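Local atomic coordinates of peroxiredoxin 6 (PDB entry 2V2G), a protein that probably reduces hydrogen peroxide and organic hydroperoxides to water and alcohols as a thiol-specific peroxidase of the Prx6 subfamily. Residues 112-117 with 145-150; 42-47 with 126-131. The protein carries 1 engineered substitution. One frame throughout, in Å; residues are numbered along the deposited sequence.

Contact 1: residues 112-117 with 145-150. With BEZ (benzoic acid), chain E.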
# COMPACT_ATOMS: atom_id res chain seq x y z
N MET A 112 -3.80 -2.81 12.77
CA MET A 112 -4.56 -3.32 11.63
C MET A 112 -6.07 -3.59 11.89
O MET A 112 -6.66 -4.42 11.18
CB MET A 112 -3.90 -4.49 11.00
CG MET A 112 -3.81 -5.67 11.93
SD MET A 112 -3.11 -7.10 11.06
CE MET A 112 -2.91 -8.18 12.48
N VAL A 113 -6.68 -2.88 12.84
CA VAL A 113 -8.11 -3.03 13.12
C VAL A 113 -8.93 -2.32 12.00
O VAL A 113 -8.55 -1.24 11.51
CB VAL A 113 -8.48 -2.46 14.49
CG1 VAL A 113 -9.99 -2.49 14.68
CG2 VAL A 113 -7.79 -3.22 15.65
N ASP A 114 -9.93 -3.01 11.49
CA ASP A 114 -10.78 -2.41 10.44
C ASP A 114 -11.67 -1.35 11.09
O ASP A 114 -12.22 -1.52 12.18
CB ASP A 114 -11.64 -3.47 9.76
CG ASP A 114 -12.24 -2.97 8.46
OD1 ASP A 114 -11.51 -3.12 7.44
OD2 ASP A 114 -13.39 -2.44 8.51
N PRO A 115 -11.85 -0.22 10.36
CA PRO A 115 -12.63 0.91 10.81
C PRO A 115 -14.14 0.60 10.90
O PRO A 115 -14.86 1.21 11.69
CB PRO A 115 -12.31 1.96 9.71
CG PRO A 115 -11.96 1.25 8.53
CD PRO A 115 -11.31 -0.00 9.00
N ASP A 116 -14.63 -0.33 10.07
CA ASP A 116 -16.07 -0.51 9.95
C ASP A 116 -16.59 -1.90 10.33
O ASP A 116 -17.77 -2.04 10.74
CB ASP A 116 -16.55 -0.16 8.52
CG ASP A 116 -16.08 1.23 8.09
OD1 ASP A 116 -16.42 2.18 8.81
OD2 ASP A 116 -15.27 1.32 7.12
N GLU A 117 -15.76 -2.92 10.13
CA GLU A 117 -16.24 -4.31 10.22
C GLU A 117 -15.93 -4.81 11.62
O GLU A 117 -14.77 -4.88 12.01
CB GLU A 117 -15.60 -5.25 9.20
CG GLU A 117 -16.04 -4.97 7.79
CD GLU A 117 -17.55 -5.00 7.63
OE1 GLU A 117 -18.17 -5.98 8.14
OE2 GLU A 117 -18.13 -4.07 6.99
N TYR A 145 -5.33 -1.69 3.70
CA TYR A 145 -6.56 -1.51 2.91
C TYR A 145 -7.78 -1.89 3.79
O TYR A 145 -7.70 -2.83 4.61
CB TYR A 145 -6.57 -2.43 1.68
CG TYR A 145 -5.71 -2.01 0.51
CD1 TYR A 145 -4.64 -1.17 0.65
CD2 TYR A 145 -6.04 -2.44 -0.80
CE1 TYR A 145 -3.88 -0.78 -0.46
CE2 TYR A 145 -5.28 -2.08 -1.89
CZ TYR A 145 -4.20 -1.25 -1.74
OH TYR A 145 -3.42 -0.84 -2.83
N PRO A 146 -8.92 -1.20 3.61
CA PRO A 146 -10.09 -1.55 4.39
C PRO A 146 -10.85 -2.79 3.88
O PRO A 146 -10.60 -3.28 2.73
CB PRO A 146 -10.96 -0.31 4.24
CG PRO A 146 -10.69 0.14 2.85
CD PRO A 146 -9.18 -0.10 2.66
N ALA A 147 -11.83 -3.28 4.67
CA ALA A 147 -12.58 -4.46 4.28
C ALA A 147 -13.27 -4.33 2.92
O ALA A 147 -13.48 -5.29 2.23
CB ALA A 147 -13.60 -4.79 5.38
N THR A 148 -13.65 -3.12 2.56
CA THR A 148 -14.38 -2.86 1.31
C THR A 148 -13.59 -3.15 0.03
O THR A 148 -14.17 -3.26 -1.07
CB THR A 148 -14.73 -1.30 1.19
OG1 THR A 148 -13.55 -0.47 1.27
CG2 THR A 148 -15.76 -0.90 2.24
N THR A 149 -12.26 -3.17 0.15
CA THR A 149 -11.35 -2.93 -1.00
C THR A 149 -10.31 -4.06 -1.11
O THR A 149 -9.29 -4.06 -0.45
CB THR A 149 -10.72 -1.51 -0.95
OG1 THR A 149 -11.79 -0.56 -0.91
CG2 THR A 149 -9.75 -1.26 -2.16
N GLY A 150 -10.59 -4.99 -2.01
CA GLY A 150 -9.67 -6.08 -2.24
C GLY A 150 -8.35 -5.62 -2.76
O GLY A 150 -8.25 -4.63 -3.44
C BEZ E . -15.60 -9.60 2.22
O1 BEZ E . -16.45 -9.53 1.23
O2 BEZ E . -14.51 -10.31 2.33
C1 BEZ E . -16.05 -8.73 3.34
C2 BEZ E . -15.62 -9.00 4.63
C3 BEZ E . -16.05 -8.20 5.65
C4 BEZ E . -16.97 -7.18 5.39
C5 BEZ E . -17.39 -6.88 4.09
C6 BEZ E . -16.93 -7.68 3.04
O HOH W 1 -14.23 -1.40 5.87
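The carboxylate of D114 reaches across to the backbone N of A147, joining an Asx turn in 112-117 to the type I beta turn P146-T149 that follows strand 139-145 of the thioredoxin-like sheet. From CB, with CG anti to the backbone N (chi1 -165°), the D114 side chain heads toward 145-150. Its CG lies 3.8 Å from the CB of A147. At the tip the two oxygens divide the work. OD1 takes the N-H of A147 on its syn side at 2.8 Å, in a bent bond (133°), and packs against the CB of the same alanine. OD2 looks back into its own segment, where the backbone N atoms of D116 and E117 each donate to it at 2.9 Å from opposite faces of the carboxylate plane. A water also donates to D114 OD2 and to D116 OD2, and accepts weakly from A147 N. With an alanine here the N-H groups of D116, E117 and A147 would lose their carboxylate acceptor, which is likely to let the corner at 115-116 shift. Beside this carboxylate, A147 CB touches E117 CG at 3.4 Å. The E117 chain bends at chi2 (-55°) and lines the benzoic acid pocket, its CD lying 3.2 Å from C4 of the ligand's ring.

Contact 2: residues 42-47 with 126-131. Engineered in segment 42-47: S45 (natural residue Cys). With BEZ (benzoic acid), chain E.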
# COMPACT_ATOMS: atom_id res chain seq x y z
N THR A 42 -16.17 -15.01 3.95
CA THR A 42 -16.64 -13.80 3.32
C THR A 42 -16.04 -13.69 1.93
O THR A 42 -14.95 -14.26 1.67
CB THR A 42 -16.33 -12.58 4.18
OG1 THR A 42 -14.91 -12.47 4.30
CG2 THR A 42 -17.03 -12.70 5.52
N PRO A 43 -16.78 -13.03 0.99
CA PRO A 43 -16.51 -13.19 -0.46
C PRO A 43 -15.20 -12.58 -0.95
O PRO A 43 -14.42 -13.25 -1.63
CB PRO A 43 -17.76 -12.58 -1.13
CG PRO A 43 -18.35 -11.68 -0.10
CD PRO A 43 -18.05 -12.31 1.25
N VAL A 44 -14.97 -11.30 -0.70
CA VAL A 44 -13.68 -10.69 -1.16
C VAL A 44 -12.47 -11.43 -0.60
O VAL A 44 -11.53 -11.69 -1.31
CB VAL A 44 -13.60 -9.15 -0.87
CG1 VAL A 44 -12.15 -8.59 -1.07
CG2 VAL A 44 -14.68 -8.42 -1.76
N SER A 45 -12.55 -11.75 0.69
CA SER A 45 -11.48 -12.48 1.38
C SER A 45 -11.20 -13.79 0.67
O SER A 45 -10.01 -14.18 0.52
CB SER A 45 -11.83 -12.75 2.82
OG SER A 45 -11.91 -11.54 3.57
N THR A 46 -12.25 -14.43 0.21
CA THR A 46 -12.10 -15.72 -0.52
C THR A 46 -11.39 -15.49 -1.83
O THR A 46 -10.44 -16.21 -2.20
CB THR A 46 -13.44 -16.47 -0.70
OG1 THR A 46 -14.12 -16.58 0.54
CG2 THR A 46 -13.27 -17.95 -1.22
N THR A 47 -11.83 -14.47 -2.59
CA THR A 47 -11.10 -14.13 -3.84
C THR A 47 -9.61 -13.81 -3.61
O THR A 47 -8.76 -14.12 -4.45
CB THR A 47 -11.77 -12.95 -4.63
OG1 THR A 47 -11.55 -11.69 -3.99
CG2 THR A 47 -13.28 -13.23 -4.80
N THR A 126 -9.70 -7.53 11.89
CA THR A 126 -8.62 -6.89 11.13
C THR A 126 -9.13 -6.33 9.80
O THR A 126 -10.13 -6.78 9.28
CB THR A 126 -7.44 -7.82 10.83
OG1 THR A 126 -7.88 -8.95 10.04
CG2 THR A 126 -6.82 -8.39 12.08
N CYS A 127 -8.38 -5.38 9.26
CA CYS A 127 -8.56 -4.94 7.88
C CYS A 127 -7.82 -5.88 6.90
O CYS A 127 -7.62 -7.06 7.22
CB CYS A 127 -8.11 -3.47 7.78
SG CYS A 127 -6.33 -3.20 7.97
N ARG A 128 -7.51 -5.40 5.69
CA ARG A 128 -6.78 -6.13 4.70
C ARG A 128 -5.36 -5.57 4.65
O ARG A 128 -5.01 -4.69 3.83
CB ARG A 128 -7.49 -5.98 3.37
CG ARG A 128 -8.85 -6.62 3.28
CD ARG A 128 -9.47 -6.57 1.91
NE ARG A 128 -10.89 -6.87 2.04
CZ ARG A 128 -11.44 -8.04 2.34
NH1 ARG A 128 -10.70 -9.13 2.40
NH2 ARG A 128 -12.72 -8.11 2.64
N ALA A 129 -4.56 -5.93 5.64
CA ALA A 129 -3.21 -5.39 5.79
C ALA A 129 -2.20 -6.30 5.09
O ALA A 129 -2.42 -7.49 5.00
CB ALA A 129 -2.86 -5.25 7.32
N VAL A 130 -1.08 -5.74 4.68
CA VAL A 130 0.03 -6.53 4.14
C VAL A 130 1.31 -5.97 4.71
O VAL A 130 1.57 -4.73 4.66
CB VAL A 130 0.12 -6.53 2.65
CG1 VAL A 130 1.30 -7.43 2.14
CG2 VAL A 130 -1.20 -6.92 1.98
N PHE A 131 2.11 -6.85 5.27
CA PHE A 131 3.38 -6.49 5.81
C PHE A 131 4.46 -7.32 5.08
O PHE A 131 4.39 -8.53 5.09
CB PHE A 131 3.50 -6.76 7.33
CG PHE A 131 2.47 -6.06 8.15
CD1 PHE A 131 2.64 -4.74 8.54
CD2 PHE A 131 1.26 -6.72 8.46
CE1 PHE A 131 1.66 -4.08 9.28
CE2 PHE A 131 0.29 -6.06 9.19
CZ PHE A 131 0.47 -4.69 9.53
C BEZ E . -15.60 -9.60 2.22
O1 BEZ E . -16.45 -9.53 1.23
O2 BEZ E . -14.51 -10.31 2.33
C1 BEZ E . -16.05 -8.73 3.34
C2 BEZ E . -15.62 -9.00 4.63
C3 BEZ E . -16.05 -8.20 5.65
C4 BEZ E . -16.97 -7.18 5.39
C5 BEZ E . -17.39 -6.88 4.09
C6 BEZ E . -16.93 -7.68 3.04
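V44 and S45, on the first turn of helix 43-54, meet the guanidinium of R128 around the carboxyl group of a bound benzoic acid. T42, the N-cap residue, sets its OG1 3.0 Å from O2 of the benzoic acid, and its backbone O accepts from both N and OG1 of T46. P43 brings its ring CG to 3.2 Å from O1 of the ligand. V44 donates its backbone N to O1 (3.0 Å), while its CG1, anti to the backbone N (chi1 168°), sits 3.5 Å over the centre of one guanidinium face. S45, engineered from the cysteine predicted to form the sulfenic acid intermediate, gives its backbone N to O2 of the ligand. Its OG accepts from R128 NH1 at 2.9 Å, nearly straight (164°) and close to the guanidinium plane, and R128 NH2 donates to O2. Helix N-terminus and arginine thus hold the ligand's carboxyl group together, and would probably favour its ionised form. E48, one turn on, forms a salt bridge with R128 NH1, and A147 O accepts from NH2. The helix start lies against W80 of helix 74-88, while strand 124-133 runs between strands 31-36 and 139-145, sending R128 toward the helix.

Both contacts are largely buried and lie on one side of the chain, their centres about 8 Å apart, and both border the benzoic acid pocket. Contact 2 lies nearer the middle of the chain and joins a helix start to an inner strand of the sheet; contact 1 lies farther out, between a turning corner and the turn after strand 139-145. Strand 124-133 ties them together through probable backbone hydrogen bonds from C127 N to M112 O and from R128 N to Y145 O. Their chemistry differs: in contact 1 an acid gathers backbone N-H groups and E117 borders the ring, whereas contact 2 holds the ligand's carboxyl group. Both also reach the second subunit.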